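Local atomic coordinates of endo-1,4-beta-xylanase (Pseudoalteromonas haloplanktis, PDB entry 1H12), a protein that hydrolyses internal beta-1,4 linkages of xylan as a cold-adapted family 8 glycosyl hydrolase. Residues Y51-N56 and G132-V137; M89-E94 and A158-S163; F149-L154 and G395-Y400. All coordinates share one frame; numbering follows the deposited sequence.

Contact 1 (Y51-N56 and G132-V137); sequences YPYTEN and GFVYKV
Y53 has CG anti to its backbone N (chi1 177°), and its ring extends across to the backbone of F133 and V134. V134 places CG1 between its own N and carbonyl carbon (chi1 69°), where that methyl meets the end of the tyrosine ring. CG1 lies 3.7 Å from Y53 CZ. The two side chains cross obliquely.

The Y53 hydroxyl is gripped by two hydrogen bonds. It accepts one from the backbone: V134 N to Y53 OH is 3.0 Å and nearly straight, at 165°. It donates the other within its own strand, with Y53 OH to E55 OE2 at 2.6 Å, on the anti lone pair of that oxygen. E55 probably helps to fix the hydroxyl that accepts from V134 N. At the ring edge, Y53 CE1 lies 3.6 Å from G132 O.

The F133 ring presents its edge to three residues. One is Y53, through its hydroxyl. E55 CG is 3.9 Å from F133 CD1, and the N56 side chain crosses that of F133 at about a right angle, with OD1 3.8 Å from CZ. A water provides a further bridge, donating to T54 O and to G132 O.

Y106 of helix 93-107 meets the Y53 ring edge-to-face and also touches V134. No backbone-to-backbone hydrogen bond joins the two segments. Strands 50-55 and 134-136 are the outermost strands of a five-stranded antiparallel sheet, yet Y53 bridges them. This is consistent with a sheet that curls so that its outer strands approach, here within the (alpha/alpha)6-barrel fold of family 8 enzymes.

Contact 2 (M89-E94 and A158-S163); sequences MLNKQE and ARWGNS
N91 meets R159 and W160 from a Schellman motif. N91 is its C-prime residue, with positive phi, at the end of helix 77-89. The motif leads through K92, the N-cap, into helix 93-107. R159 and W160 lie at the C-terminal end of helix 143-160, so the contact joins the turn between helices 77-89 and 93-107 to the end of helix 143-160.

Flat groups are stacked on one another. The N91 amide lies over the R159 guanidinium with the planes 11° apart, and OD1 sits 3.4 Å from CZ, over the centre of the group. Y400 makes a cation-pi contact with R159 on the other side. Across W160, the Q93 side chain runs with CG anti to its backbone N (chi1 -171°). Its CG makes a CH-pi contact, 3.8 Å from the centroid of the six-membered ring. R159 CB covers the opposite face of the indole, so W160 is held between R159 and Q93.

The polar ends have partners beyond the pair. R159 NH2 hydrogen-bonds to V88 O, a carbonyl at the end of helix 77-89 that also accepts from N91 N in the Schellman motif. Q93 NE2 hydrogen-bonds to Y168 OH.

One hydrogen bond crosses the contact. W160 NE1 donates to N91 OD1 at 2.8 Å, with the acceptor close to the indole plane and the donor 36° above the carbonyl plane of N91.

Contact 3 (F149-L154 and G395-Y400); sequences FAFALL and GNFKFY
F151 has the rings of F397 and F399 at its outer end, and the three form an aromatic cluster. In the plane of the F151 ring, at its edge, lies CD1 of F399. The F399 ring turns its face toward this edge in an offset edge-to-face pair. The centroids are 5.3 Å apart and the planes meet at 67°. F397 is arranged differently. Its ring is nearly parallel to that of F151, at 7°, but is displaced so far in its plane that little of one ring lies over the other. The centroids are 5.7 Å apart.

On the F151 ring, CE1 and CZ serve F399, while CE2 and CZ serve F397. F151 CE1 comes within 3.5 Å of F399 CE1. F151 CE2 lies 3.7 Å from F397 CZ, and the two side chains reach toward each other tip to tip. F399 crosses F151 at about a right angle. F151 has CG anti to its backbone N (chi1 178°), and the ring extends from helix 143-160 toward the loop that follows helix 379-392.

Further aromatic rings extend the cluster. F208 of helix 206-215 stacks with F151, H392 stacks with F397, and Y12 meets F399 edge-to-face. The loop backbone is held by two tyrosine hydroxyls, Y17 OH at F399 N and Y211 OH at Y400 O.

No hydrogen bond or salt bridge crosses between the segments, and the buried area is small, 160 Å². The C-terminal loop therefore meets this helix chiefly through apolar and aromatic contact in the buried part of the (alpha/alpha)6-barrel domain of family 8. The differing ring angles are consistent with dispersion and weak ring electrostatics, without the directional demands of a polar bond.

Overall arrangement
Contacts 2 and 3 are neighbours, with centres about 10 Å apart, and both use helix 143-160. M89 joins them: its CE lies 3.5 Å from F151 CE2 and also touches K398 O. A158 CB packs against Y400 O at 3.2 Å. Contact 1 stands apart on the five-stranded antiparallel sheet, its centre about 25 Å from that of contact 2 and about 27 Å from that of contact 3. Helix 93-107 links it to contact 2: it starts at Q93 and reaches the sheet at F102 and Y106. The xylose pocket is formed by Q327, G341, E342, Y378 and N382. No residue of this pocket lies in any of the six segments.

Contact 1 (Y51-N56 and G132-V137)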
loop_
_atom_site.group_PDB
_atom_site.type_symbol
_atom_site.label_atom_id
_atom_site.label_comp_id
_atom_site.label_asym_id
_atom_site.label_seq_id
_atom_site.Cartn_x
_atom_site.Cartn_y
_atom_site.Cartn_z
ATOM N N TYR A 51 16.090 9.210 -3.920
ATOM C CA TYR A 51 17.422 9.398 -4.455
ATOM C C TYR A 51 17.391 9.774 -5.913
ATOM O O TYR A 51 16.592 9.255 -6.701
ATOM C CB TYR A 51 18.227 8.093 -4.315
ATOM C CG TYR A 51 18.624 7.793 -2.894
ATOM C CD1 TYR A 51 17.770 7.199 -2.010
ATOM C CD2 TYR A 51 19.911 8.152 -2.446
ATOM C CE1 TYR A 51 18.150 6.965 -0.705
ATOM C CE2 TYR A 51 20.270 7.909 -1.122
ATOM C CZ TYR A 51 19.390 7.316 -0.254
ATOM O OH TYR A 51 19.726 7.074 1.063
ATOM N N PRO A 52 18.285 10.670 -6.321
ATOM C CA PRO A 52 18.409 10.994 -7.742
ATOM C C PRO A 52 19.101 9.905 -8.522
ATOM O O PRO A 52 19.990 9.208 -8.025
ATOM C CB PRO A 52 19.269 12.293 -7.707
ATOM C CG PRO A 52 20.112 12.142 -6.511
ATOM C CD PRO A 52 19.246 11.409 -5.469
ATOM N N TYR A 53 18.702 9.790 -9.776
ATOM C CA TYR A 53 19.338 8.920 -10.776
ATOM C C TYR A 53 19.919 9.809 -11.877
ATOM O O TYR A 53 19.204 10.639 -12.457
ATOM C CB TYR A 53 18.321 7.951 -11.380
ATOM C CG TYR A 53 18.883 7.072 -12.453
ATOM C CD1 TYR A 53 19.948 6.221 -12.186
ATOM C CD2 TYR A 53 18.420 7.129 -13.725
ATOM C CE1 TYR A 53 20.514 5.477 -13.189
ATOM C CE2 TYR A 53 18.960 6.358 -14.752
ATOM C CZ TYR A 53 20.034 5.544 -14.465
ATOM O OH TYR A 53 20.652 4.758 -15.466
ATOM N N THR A 54 21.225 9.661 -12.098
ATOM C CA THR A 54 21.943 10.401 -13.120
ATOM C C THR A 54 22.643 9.437 -14.069
ATOM O O THR A 54 22.959 8.299 -13.692
ATOM C CB THR A 54 22.984 11.321 -12.497
ATOM O OG1 THR A 54 24.012 10.542 -11.860
ATOM C CG2 THR A 54 22.359 12.239 -11.436
ATOM N N GLU A 55 22.865 9.887 -15.296
ATOM C CA GLU A 55 23.567 9.102 -16.300
ATOM C C GLU A 55 24.663 9.947 -16.894
ATOM O O GLU A 55 24.378 11.013 -17.469
ATOM C CB GLU A 55 22.640 8.602 -17.422
ATOM C CG GLU A 55 21.644 7.555 -16.932
ATOM C CD GLU A 55 20.738 6.989 -17.971
ATOM O OE1 GLU A 55 20.558 7.656 -19.051
ATOM O OE2 GLU A 55 20.163 5.882 -17.755
ATOM N N ASN A 56 25.894 9.542 -16.708
ATOM C CA ASN A 56 27.032 10.334 -17.184
ATOM C C ASN A 56 26.993 11.772 -16.714
ATOM O O ASN A 56 27.312 12.695 -17.447
ATOM C CB ASN A 56 27.244 10.200 -18.692
ATOM C CG ASN A 56 27.611 8.786 -19.093
ATOM O OD1 ASN A 56 28.442 8.129 -18.444
ATOM N ND2 ASN A 56 26.970 8.269 -20.036
ATOM N N GLY A 132 26.635 1.693 -12.724
ATOM C CA GLY A 132 25.696 2.689 -12.234
ATOM C C GLY A 132 24.462 2.924 -13.087
ATOM O O GLY A 132 23.699 3.829 -12.751
ATOM N N PHE A 133 24.220 2.132 -14.118
ATOM C CA PHE A 133 23.088 2.356 -14.986
ATOM C C PHE A 133 21.929 1.399 -14.646
ATOM O O PHE A 133 22.146 0.229 -14.313
ATOM C CB PHE A 133 23.479 2.168 -16.456
ATOM C CG PHE A 133 24.470 3.195 -16.946
ATOM C CD1 PHE A 133 24.061 4.456 -17.283
ATOM C CD2 PHE A 133 25.814 2.889 -17.083
ATOM C CE1 PHE A 133 24.939 5.399 -17.750
ATOM C CE2 PHE A 133 26.702 3.826 -17.542
ATOM C CZ PHE A 133 26.273 5.077 -17.870
ATOM N N VAL A 134 20.708 1.891 -14.769
ATOM C CA VAL A 134 19.545 1.130 -14.388
ATOM C C VAL A 134 19.221 0.019 -15.374
ATOM O O VAL A 134 19.397 0.163 -16.588
ATOM C CB VAL A 134 18.356 2.075 -14.202
ATOM C CG1 VAL A 134 17.852 2.709 -15.473
ATOM C CG2 VAL A 134 17.259 1.445 -13.402
ATOM N N TYR A 135 18.731 -1.109 -14.847
ATOM C CA TYR A 135 18.261 -2.208 -15.686
ATOM C C TYR A 135 17.218 -2.976 -14.930
ATOM O O TYR A 135 17.089 -2.901 -13.705
ATOM C CB TYR A 135 19.425 -3.145 -16.121
ATOM C CG TYR A 135 19.965 -3.998 -15.010
ATOM C CD1 TYR A 135 20.811 -3.464 -14.042
ATOM C CD2 TYR A 135 19.593 -5.327 -14.866
ATOM C CE1 TYR A 135 21.270 -4.246 -12.980
ATOM C CE2 TYR A 135 20.065 -6.112 -13.861
ATOM C CZ TYR A 135 20.914 -5.588 -12.903
ATOM O OH TYR A 135 21.358 -6.351 -11.829
ATOM N N LYS A 136 16.412 -3.694 -15.683
ATOM C CA LYS A 136 15.338 -4.520 -15.113
ATOM C C LYS A 136 15.864 -5.889 -14.722
ATOM O O LYS A 136 16.438 -6.637 -15.529
ATOM C CB LYS A 136 14.215 -4.715 -16.138
ATOM C CG LYS A 136 13.562 -3.404 -16.565
ATOM C CD LYS A 136 12.450 -3.570 -17.563
ATOM C CE LYS A 136 11.706 -2.278 -17.869
ATOM N NZ LYS A 136 12.591 -1.338 -18.654
ATOM N N VAL A 137 15.702 -6.213 -13.466
ATOM C CA VAL A 137 16.052 -7.549 -12.935
ATOM C C VAL A 137 14.934 -8.517 -13.220
ATOM O O VAL A 137 15.168 -9.677 -13.613
ATOM C CB VAL A 137 16.375 -7.480 -11.441
ATOM C CG1 VAL A 137 16.674 -8.874 -10.890
ATOM C CG2 VAL A 137 17.532 -6.532 -11.141
HETATM O O HOH W 1 24.064 6.437 -11.974
#

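Contact 2 (M89-E94 and A158-S163)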
loop_
_atom_site.group_PDB
_atom_site.type_symbol
_atom_site.label_atom_id
_atom_site.label_comp_id
_atom_site.label_asym_id
_atom_site.label_seq_id
_atom_site.Cartn_x
_atom_site.Cartn_y
_atom_site.Cartn_z
ATOM N N MET A 89 -0.381 13.801 -1.788
ATOM C CA MET A 89 -1.170 14.166 -0.619
ATOM C C MET A 89 -0.648 15.426 0.067
ATOM O O MET A 89 -1.429 16.155 0.695
ATOM C CB MET A 89 -1.234 13.025 0.386
ATOM C CG MET A 89 -1.980 11.777 -0.117
ATOM S SD MET A 89 -3.639 12.166 -0.719
ATOM C CE MET A 89 -3.946 10.669 -1.605
ATOM N N LEU A 90 0.653 15.673 -0.009
ATOM C CA LEU A 90 1.265 16.852 0.617
ATOM C C LEU A 90 1.574 17.954 -0.369
ATOM O O LEU A 90 2.193 18.960 0.004
ATOM C CB LEU A 90 2.477 16.431 1.428
ATOM C CG LEU A 90 2.177 15.540 2.634
ATOM C CD1 LEU A 90 3.434 15.178 3.339
ATOM C CD2 LEU A 90 1.194 16.157 3.618
ATOM N N ASN A 91 1.087 17.846 -1.570
ATOM C CA ASN A 91 1.243 18.919 -2.584
ATOM C C ASN A 91 2.710 19.097 -2.994
ATOM O O ASN A 91 3.161 20.203 -3.238
ATOM C CB ASN A 91 0.618 20.245 -2.152
ATOM C CG ASN A 91 -0.250 20.870 -3.229
ATOM O OD1 ASN A 91 -0.676 20.215 -4.174
ATOM N ND2 ASN A 91 -0.522 22.177 -3.052
ATOM N N LYS A 92 3.443 17.979 -3.091
ATOM C CA LYS A 92 4.878 17.976 -3.379
ATOM C C LYS A 92 5.122 17.596 -4.843
ATOM O O LYS A 92 5.455 16.456 -5.179
ATOM C CB LYS A 92 5.603 17.044 -2.427
ATOM C CG LYS A 92 5.373 17.366 -0.959
ATOM C CD LYS A 92 6.068 18.642 -0.540
ATOM C CE LYS A 92 5.927 18.893 0.923
ATOM N NZ LYS A 92 6.728 20.073 1.309
ATOM N N GLN A 93 4.932 18.587 -5.725
ATOM C CA GLN A 93 4.860 18.284 -7.134
ATOM C C GLN A 93 6.169 17.880 -7.777
ATOM O O GLN A 93 6.200 16.962 -8.610
ATOM C CB GLN A 93 4.208 19.454 -7.883
ATOM C CG GLN A 93 3.901 19.129 -9.338
ATOM C CD GLN A 93 3.200 20.228 -10.057
ATOM O OE1 GLN A 93 3.170 21.406 -9.551
ATOM N NE2 GLN A 93 2.666 19.930 -11.221
ATOM N N GLU A 94 7.252 18.544 -7.429
ATOM C CA GLU A 94 8.534 18.208 -8.003
ATOM C C GLU A 94 8.895 16.764 -7.675
ATOM O O GLU A 94 9.396 16.025 -8.541
ATOM C CB GLU A 94 9.644 19.143 -7.500
ATOM N N ALA A 158 -6.078 15.983 -10.649
ATOM C CA ALA A 158 -7.082 16.789 -9.973
ATOM C C ALA A 158 -6.489 17.990 -9.277
ATOM O O ALA A 158 -7.088 19.056 -9.269
ATOM C CB ALA A 158 -7.854 15.943 -8.984
ATOM N N ARG A 159 -5.325 17.847 -8.657
ATOM C CA ARG A 159 -4.727 18.920 -7.894
ATOM C C ARG A 159 -3.990 19.919 -8.753
ATOM O O ARG A 159 -4.005 21.121 -8.448
ATOM C CB ARG A 159 -3.797 18.405 -6.802
ATOM C CG ARG A 159 -4.489 17.482 -5.769
ATOM C CD ARG A 159 -3.714 17.359 -4.500
ATOM N NE ARG A 159 -3.837 18.606 -3.733
ATOM C CZ ARG A 159 -3.276 18.833 -2.558
ATOM N NH1 ARG A 159 -3.521 19.981 -1.937
ATOM N NH2 ARG A 159 -2.483 17.918 -1.979
ATOM N N TRP A 160 -3.318 19.439 -9.788
ATOM C CA TRP A 160 -2.351 20.231 -10.518
ATOM C C TRP A 160 -2.675 20.509 -11.969
ATOM O O TRP A 160 -2.018 21.348 -12.613
ATOM C CB TRP A 160 -0.964 19.553 -10.402
ATOM C CG TRP A 160 -0.494 19.322 -9.033
ATOM C CD1 TRP A 160 -0.724 20.090 -7.932
ATOM C CD2 TRP A 160 0.287 18.186 -8.561
ATOM N NE1 TRP A 160 -0.167 19.524 -6.823
ATOM C CE2 TRP A 160 0.475 18.354 -7.188
ATOM C CE3 TRP A 160 0.816 17.064 -9.173
ATOM C CZ2 TRP A 160 1.209 17.464 -6.415
ATOM C CZ3 TRP A 160 1.547 16.168 -8.422
ATOM C CH2 TRP A 160 1.722 16.350 -7.055
ATOM N N GLY A 161 -3.632 19.789 -12.537
ATOM C CA GLY A 161 -3.937 19.897 -13.948
ATOM C C GLY A 161 -2.904 19.198 -14.810
ATOM O O GLY A 161 -1.907 18.610 -14.307
ATOM N N ASN A 162 -3.133 19.259 -16.109
ATOM C CA ASN A 162 -2.493 18.383 -17.069
ATOM C C ASN A 162 -1.708 19.108 -18.156
ATOM O O ASN A 162 -1.426 18.509 -19.179
ATOM C CB ASN A 162 -3.570 17.479 -17.652
ATOM C CG ASN A 162 -4.150 16.611 -16.555
ATOM O OD1 ASN A 162 -3.414 15.796 -15.970
ATOM N ND2 ASN A 162 -5.417 16.818 -16.205
ATOM N N SER A 163 -1.324 20.356 -17.856
ATOM C CA SER A 163 -0.643 21.133 -18.909
ATOM C C SER A 163 0.841 21.340 -18.643
ATOM O O SER A 163 1.492 22.088 -19.372
ATOM C CB SER A 163 -1.304 22.532 -18.919
ATOM O OG SER A 163 -2.628 22.467 -19.352
#

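Contact 3 (F149-L154 and G395-Y400)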
loop_
_atom_site.group_PDB
_atom_site.type_symbol
_atom_site.label_atom_id
_atom_site.label_comp_id
_atom_site.label_asym_id
_atom_site.label_seq_id
_atom_site.Cartn_x
_atom_site.Cartn_y
_atom_site.Cartn_z
ATOM N N PHE A 149 -0.002 3.673 -8.675
ATOM C CA PHE A 149 0.342 4.639 -9.681
ATOM C C PHE A 149 -0.909 5.294 -10.248
ATOM O O PHE A 149 -0.973 6.516 -10.421
ATOM C CB PHE A 149 1.119 4.025 -10.868
ATOM C CG PHE A 149 2.569 3.632 -10.631
ATOM C CD1 PHE A 149 3.468 4.485 -9.999
ATOM C CD2 PHE A 149 3.069 2.455 -11.144
ATOM C CE1 PHE A 149 4.789 4.159 -9.882
ATOM C CE2 PHE A 149 4.407 2.128 -11.028
ATOM C CZ PHE A 149 5.268 2.992 -10.384
ATOM N N ALA A 150 -1.920 4.465 -10.594
ATOM C CA ALA A 150 -3.157 5.029 -11.148
ATOM C C ALA A 150 -3.817 5.979 -10.173
ATOM O O ALA A 150 -4.264 7.071 -10.540
ATOM C CB ALA A 150 -4.103 3.910 -11.513
ATOM N N PHE A 151 -3.907 5.550 -8.920
ATOM C CA PHE A 151 -4.474 6.373 -7.860
ATOM C C PHE A 151 -3.731 7.717 -7.760
ATOM O O PHE A 151 -4.338 8.795 -7.728
ATOM C CB PHE A 151 -4.424 5.615 -6.540
ATOM C CG PHE A 151 -4.952 6.400 -5.380
ATOM C CD1 PHE A 151 -6.322 6.617 -5.193
ATOM C CD2 PHE A 151 -4.088 6.935 -4.445
ATOM C CE1 PHE A 151 -6.807 7.362 -4.169
ATOM C CE2 PHE A 151 -4.550 7.670 -3.384
ATOM C CZ PHE A 151 -5.924 7.899 -3.244
ATOM N N ALA A 152 -2.414 7.655 -7.646
ATOM C CA ALA A 152 -1.638 8.848 -7.480
ATOM C C ALA A 152 -1.746 9.797 -8.661
ATOM O O ALA A 152 -1.867 11.021 -8.490
ATOM C CB ALA A 152 -0.178 8.456 -7.220
ATOM N N LEU A 153 -1.733 9.261 -9.882
ATOM C CA LEU A 153 -1.844 10.050 -11.100
ATOM C C LEU A 153 -3.203 10.747 -11.223
ATOM O O LEU A 153 -3.288 11.911 -11.648
ATOM C CB LEU A 153 -1.535 9.190 -12.313
ATOM C CG LEU A 153 -0.065 8.801 -12.464
ATOM C CD1 LEU A 153 0.052 7.596 -13.387
ATOM C CD2 LEU A 153 0.784 9.957 -12.979
ATOM N N LEU A 154 -4.285 10.047 -10.860
ATOM C CA LEU A 154 -5.589 10.685 -10.896
ATOM C C LEU A 154 -5.651 11.842 -9.944
ATOM O O LEU A 154 -6.233 12.901 -10.255
ATOM C CB LEU A 154 -6.692 9.679 -10.560
ATOM C CG LEU A 154 -7.062 8.677 -11.652
ATOM C CD1 LEU A 154 -7.991 7.641 -11.066
ATOM C CD2 LEU A 154 -7.683 9.366 -12.870
ATOM N N GLY A 395 -5.400 12.897 8.861
ATOM C CA GLY A 395 -6.389 13.473 7.997
ATOM C C GLY A 395 -5.833 13.991 6.673
ATOM O O GLY A 395 -6.548 14.727 6.004
ATOM N N ASN A 396 -4.652 13.562 6.261
ATOM C CA ASN A 396 -4.058 14.046 5.058
ATOM C C ASN A 396 -4.205 13.108 3.869
ATOM O O ASN A 396 -3.773 13.470 2.764
ATOM C CB ASN A 396 -2.562 14.362 5.260
ATOM C CG ASN A 396 -2.328 15.669 5.960
ATOM O OD1 ASN A 396 -1.854 15.706 7.151
ATOM N ND2 ASN A 396 -2.623 16.726 5.304
ATOM N N PHE A 397 -4.724 11.896 4.064
ATOM C CA PHE A 397 -4.895 10.944 2.973
ATOM C C PHE A 397 -6.321 11.144 2.426
ATOM O O PHE A 397 -7.280 10.700 3.028
ATOM C CB PHE A 397 -4.616 9.543 3.414
ATOM C CG PHE A 397 -4.368 8.590 2.254
ATOM C CD1 PHE A 397 -5.377 8.155 1.449
ATOM C CD2 PHE A 397 -3.096 8.163 1.972
ATOM C CE1 PHE A 397 -5.109 7.253 0.374
ATOM C CE2 PHE A 397 -2.835 7.248 0.955
ATOM C CZ PHE A 397 -3.845 6.843 0.146
ATOM N N LYS A 398 -6.432 11.918 1.355
ATOM C CA LYS A 398 -7.712 12.359 0.814
ATOM C C LYS A 398 -7.851 11.969 -0.636
ATOM O O LYS A 398 -6.866 11.799 -1.338
ATOM C CB LYS A 398 -7.859 13.861 0.943
ATOM C CG LYS A 398 -7.770 14.405 2.349
ATOM C CD LYS A 398 -8.048 15.905 2.371
ATOM C CE LYS A 398 -8.044 16.504 3.796
ATOM N NZ LYS A 398 -8.178 17.930 3.786
ATOM N N PHE A 399 -9.105 11.870 -1.101
ATOM C CA PHE A 399 -9.400 11.622 -2.503
ATOM C C PHE A 399 -9.764 12.937 -3.180
ATOM O O PHE A 399 -10.728 13.608 -2.766
ATOM C CB PHE A 399 -10.558 10.651 -2.672
ATOM C CG PHE A 399 -10.290 9.223 -2.315
ATOM C CD1 PHE A 399 -9.109 8.772 -1.728
ATOM C CD2 PHE A 399 -11.265 8.278 -2.571
ATOM C CE1 PHE A 399 -8.945 7.417 -1.432
ATOM C CE2 PHE A 399 -11.128 6.935 -2.239
ATOM C CZ PHE A 399 -9.952 6.501 -1.698
ATOM N N TYR A 400 -9.011 13.319 -4.184
ATOM C CA TYR A 400 -9.237 14.557 -4.946
ATOM C C TYR A 400 -9.827 14.192 -6.306
ATOM O O TYR A 400 -9.165 13.650 -7.172
ATOM C CB TYR A 400 -7.885 15.310 -5.152
ATOM C CG TYR A 400 -7.258 15.791 -3.880
ATOM C CD1 TYR A 400 -6.425 14.989 -3.111
ATOM C CD2 TYR A 400 -7.521 17.070 -3.401
ATOM C CE1 TYR A 400 -5.871 15.454 -1.940
ATOM C CE2 TYR A 400 -6.954 17.541 -2.249
ATOM C CZ TYR A 400 -6.142 16.731 -1.491
ATOM O OH TYR A 400 -5.626 17.215 -0.328
#